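Local coordinates for penicillin binding protein 2X (Streptococcus thermophilus, PDB 5U47) that probably cross-links adjacent glycan strands of septal peptidoglycan as a divisome transpeptidase, the class of enzyme that beta-lactams inactivate by acylating an essential serine, at residues A157-N162 and Y168-Q173. The protein carries 1 engineered substitution. Sequence-based numbering, arbitrary orientation.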
ATOM      1  N   ALA A 157     -13.873   2.058  -6.227  1.00 25.13           N
ATOM      2  CA  ALA A 157     -14.440   3.345  -6.635  1.00 26.14           C
ATOM      3  C   ALA A 157     -15.887   2.969  -6.979  1.00 28.22           C
ATOM      4  O   ALA A 157     -16.129   1.954  -7.653  1.00 29.51           O
ATOM      5  CB  ALA A 157     -13.725   3.909  -7.834  1.00 25.78           C
ATOM      6  N   GLU A 158     -16.845   3.742  -6.477  1.00 29.41           N
ATOM      7  CA  GLU A 158     -18.260   3.430  -6.644  1.00 30.90           C
ATOM      8  C   GLU A 158     -18.987   4.625  -7.244  1.00 32.39           C
ATOM      9  O   GLU A 158     -18.557   5.753  -7.054  1.00 30.21           O
ATOM     10  CB  GLU A 158     -18.885   3.130  -5.276  1.00 32.76           C
ATOM     11  CG  GLU A 158     -18.226   2.025  -4.446  1.00 34.21           C
ATOM     12  CD  GLU A 158     -18.408   0.635  -5.036  1.00 34.50           C
ATOM     13  OE1 GLU A 158     -19.149   0.487  -6.039  1.00 34.82           O
ATOM     14  OE2 GLU A 158     -17.796  -0.319  -4.502  1.00 34.96           O
ATOM     15  N   PRO A 159     -20.112   4.380  -7.943  1.00 33.39           N
ATOM     16  CA  PRO A 159     -20.864   5.497  -8.506  1.00 35.08           C
ATOM     17  C   PRO A 159     -21.635   6.224  -7.413  1.00 36.54           C
ATOM     18  O   PRO A 159     -22.386   5.601  -6.677  1.00 36.99           O
ATOM     19  CB  PRO A 159     -21.808   4.830  -9.506  1.00 34.98           C
ATOM     20  CG  PRO A 159     -21.968   3.434  -9.028  1.00 35.13           C
ATOM     21  CD  PRO A 159     -20.759   3.084  -8.199  1.00 33.65           C
ATOM     22  N   ILE A 160     -21.424   7.534  -7.308  1.00 37.65           N
ATOM     23  CA  ILE A 160     -22.075   8.359  -6.293  1.00 40.51           C
ATOM     24  C   ILE A 160     -22.921   9.432  -6.982  1.00 42.37           C
ATOM     25  O   ILE A 160     -22.440  10.113  -7.904  1.00 39.73           O
ATOM     26  CB  ILE A 160     -21.020   9.003  -5.367  1.00 40.17           C
ATOM     27  CG1 ILE A 160     -20.191   7.922  -4.648  1.00 41.58           C
ATOM     28  CG2 ILE A 160     -21.663   9.927  -4.353  1.00 42.72           C
ATOM     29  CD1 ILE A 160     -20.968   7.015  -3.711  1.00 42.42           C
ATOM     30  N   GLU A 161     -24.168   9.580  -6.531  1.00 44.37           N
ATOM     31  CA  GLU A 161     -25.087  10.557  -7.107  1.00 48.94           C
ATOM     32  C   GLU A 161     -24.872  11.946  -6.506  1.00 51.87           C
ATOM     33  O   GLU A 161     -24.907  12.119  -5.285  1.00 52.31           O
ATOM     34  CB  GLU A 161     -26.561  10.164  -6.869  1.00 51.65           C
ATOM     35  CG  GLU A 161     -27.543  11.071  -7.623  1.00 54.92           C
ATOM     36  CD  GLU A 161     -29.006  10.959  -7.196  1.00 59.01           C
ATOM     37  OE1 GLU A 161     -29.340  10.204  -6.255  1.00 59.03           O
ATOM     38  OE2 GLU A 161     -29.833  11.665  -7.817  1.00 60.89           O
ATOM     39  N   ASN A 162     -24.671  12.933  -7.373  1.00 53.57           N
ATOM     40  CA  ASN A 162     -24.565  14.324  -6.939  1.00 56.42           C
ATOM     41  C   ASN A 162     -26.014  14.809  -6.733  1.00 57.56           C
ATOM     42  O   ASN A 162     -26.780  14.936  -7.690  1.00 57.21           O
ATOM     43  CB  ASN A 162     -23.816  15.149  -7.994  1.00 57.45           C
ATOM     44  CG  ASN A 162     -23.601  16.597  -7.580  1.00 59.85           C
ATOM     45  OD1 ASN A 162     -24.484  17.237  -7.012  1.00 61.69           O
ATOM     46  ND2 ASN A 162     -22.430  17.130  -7.899  1.00 60.26           N
ATOM     47  N   TYR A 168     -23.897  11.420 -11.952  1.00 35.86           N
ATOM     48  CA  TYR A 168     -23.125  10.372 -11.291  1.00 36.61           C
ATOM     49  C   TYR A 168     -21.679  10.500 -11.635  1.00 34.58           C
ATOM     50  O   TYR A 168     -21.340  10.920 -12.724  1.00 34.65           O
ATOM     51  CB  TYR A 168     -23.596   8.977 -11.703  1.00 36.73           C
ATOM     52  CG  TYR A 168     -24.882   8.596 -11.047  1.00 39.52           C
ATOM     53  CD1 TYR A 168     -26.092   9.065 -11.536  1.00 41.68           C
ATOM     54  CD2 TYR A 168     -24.894   7.782  -9.916  1.00 40.58           C
ATOM     55  CE1 TYR A 168     -27.289   8.721 -10.925  1.00 44.98           C
ATOM     56  CE2 TYR A 168     -26.091   7.429  -9.298  1.00 42.70           C
ATOM     57  CZ  TYR A 168     -27.277   7.903  -9.812  1.00 43.83           C
ATOM     58  OH  TYR A 168     -28.452   7.564  -9.215  1.00 47.97           O
ATOM     59  N   SER A 169     -20.836  10.143 -10.680  1.00 34.80           N
ATOM     60  CA  SER A 169     -19.402  10.108 -10.895  1.00 35.94           C
ATOM     61  C   SER A 169     -18.831   8.992 -10.022  1.00 33.53           C
ATOM     62  O   SER A 169     -19.414   8.621  -9.003  1.00 33.50           O
ATOM     63  CB  SER A 169     -18.757  11.451 -10.539  1.00 38.15           C
ATOM     64  OG  SER A 169     -18.793  11.666  -9.143  1.00 42.77           O
ATOM     65  N   LEU A 170     -17.701   8.446 -10.435  1.00 32.78           N
ATOM     66  CA  LEU A 170     -17.043   7.426  -9.651  1.00 32.46           C
ATOM     67  C   LEU A 170     -16.199   8.104  -8.590  1.00 31.24           C
ATOM     68  O   LEU A 170     -15.421   9.003  -8.912  1.00 32.18           O
ATOM     69  CB  LEU A 170     -16.133   6.587 -10.538  1.00 32.53           C
ATOM     70  CG  LEU A 170     -16.812   5.695 -11.559  1.00 33.18           C
ATOM     71  CD1 LEU A 170     -15.721   4.971 -12.336  1.00 33.71           C
ATOM     72  CD2 LEU A 170     -17.746   4.712 -10.868  1.00 33.97           C
ATOM     73  N   ILE A 171     -16.346   7.665  -7.345  1.00 30.25           N
ATOM     74  CA  ILE A 171     -15.554   8.183  -6.216  1.00 30.31           C
ATOM     75  C   ILE A 171     -14.916   7.030  -5.450  1.00 29.37           C
ATOM     76  O   ILE A 171     -15.611   6.093  -5.021  1.00 27.22           O
ATOM     77  CB  ILE A 171     -16.408   9.005  -5.248  1.00 32.78           C
ATOM     78  CG1 ILE A 171     -17.068  10.164  -6.008  1.00 34.12           C
ATOM     79  CG2 ILE A 171     -15.570   9.511  -4.066  1.00 32.20           C
ATOM     80  CD1 ILE A 171     -17.918  11.074  -5.156  1.00 37.72           C
ATOM     81  N   GLY A 172     -13.595   7.114  -5.272  1.00 28.19           N
ATOM     82  CA  GLY A 172     -12.851   6.098  -4.531  1.00 28.36           C
ATOM     83  C   GLY A 172     -13.318   6.056  -3.084  1.00 29.37           C
ATOM     84  O   GLY A 172     -13.335   7.088  -2.414  1.00 29.61           O
ATOM     85  N   GLN A 173     -13.709   4.868  -2.622  1.00 28.86           N
ATOM     86  CA  GLN A 173     -14.243   4.660  -1.263  1.00 30.82           C
ATOM     87  C   GLN A 173     -13.256   3.998  -0.309  1.00 29.19           C
ATOM     88  O   GLN A 173     -13.304   4.224   0.886  1.00 29.28           O
ATOM     89  CB  GLN A 173     -15.497   3.771  -1.322  1.00 31.70           C
ATOM     90  CG  GLN A 173     -16.603   4.318  -2.208  1.00 33.58           C
ATOM     91  CD  GLN A 173     -17.150   5.639  -1.717  1.00 34.71           C
ATOM     92  OE1 GLN A 173     -17.412   5.804  -0.532  1.00 36.63           O
ATOM     93  NE2 GLN A 173     -17.352   6.578  -2.631  1.00 35.72           N
TER
HETATM   94  O   HOH W   1     -21.092  12.399  -8.248  1.00 36.69           O
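Tyr168 lays one face of its ring against the aliphatic part of Glu161, its non-hydrogen-bonded partner across a two-stranded antiparallel hairpin. Glu161 CB sits 4.1 Å from the centroid of the Tyr168 ring, a CH-pi contact. Because Glu161 CG stands anti to its own nitrogen (chi1 -172°) and the chain runs on extended, the carboxylate is carried along the ring toward the hydroxyl, its plane only 6° from that of the ring. At the next position the backbones join: Ile160 N gives a nearly straight bond (171°) to Ser169 O, and Ser169 N returns a longer one of 3.2 Å to Ile160 O. A water links Ile160 O to Ser169 OG, so that this carbonyl accepts from both an amide and a water. Leu170 turns to the face shared with Tyr168 and Pro159, its CD2 lying 3.8 Å from Pro159 N, while beyond the hairpin its side chain packs on Thr140 and Arg142 of strand 134-143. Ile171 lies on the other face, where its CD1 meets Ile160 CB at 3.7 Å, the two side chains crossing at about a right angle. Its backbone N and O exchange hydrogen bonds with Glu158 O and N. Gly172 faces Ala157 closely, their CA atoms 3.8 Å apart. Gln173 packs its CG against Glu158 CG, and the bend at chi2 turns its amide back so that Gln173 NE2 donates to Ile171 O while touching Ile160 CG1. The Glu158 carboxylate forms a salt bridge with Arg156. Glu158 N and Gln173 NE2 reach Ile171 O from opposite faces of the carbonyl plane. This hairpin of the dimerisation-domain family region is thus zipped by four backbone hydrogen bonds between these two segments, and at its Gln173 end a side-chain amide adds a second grip on an already bonded carbonyl.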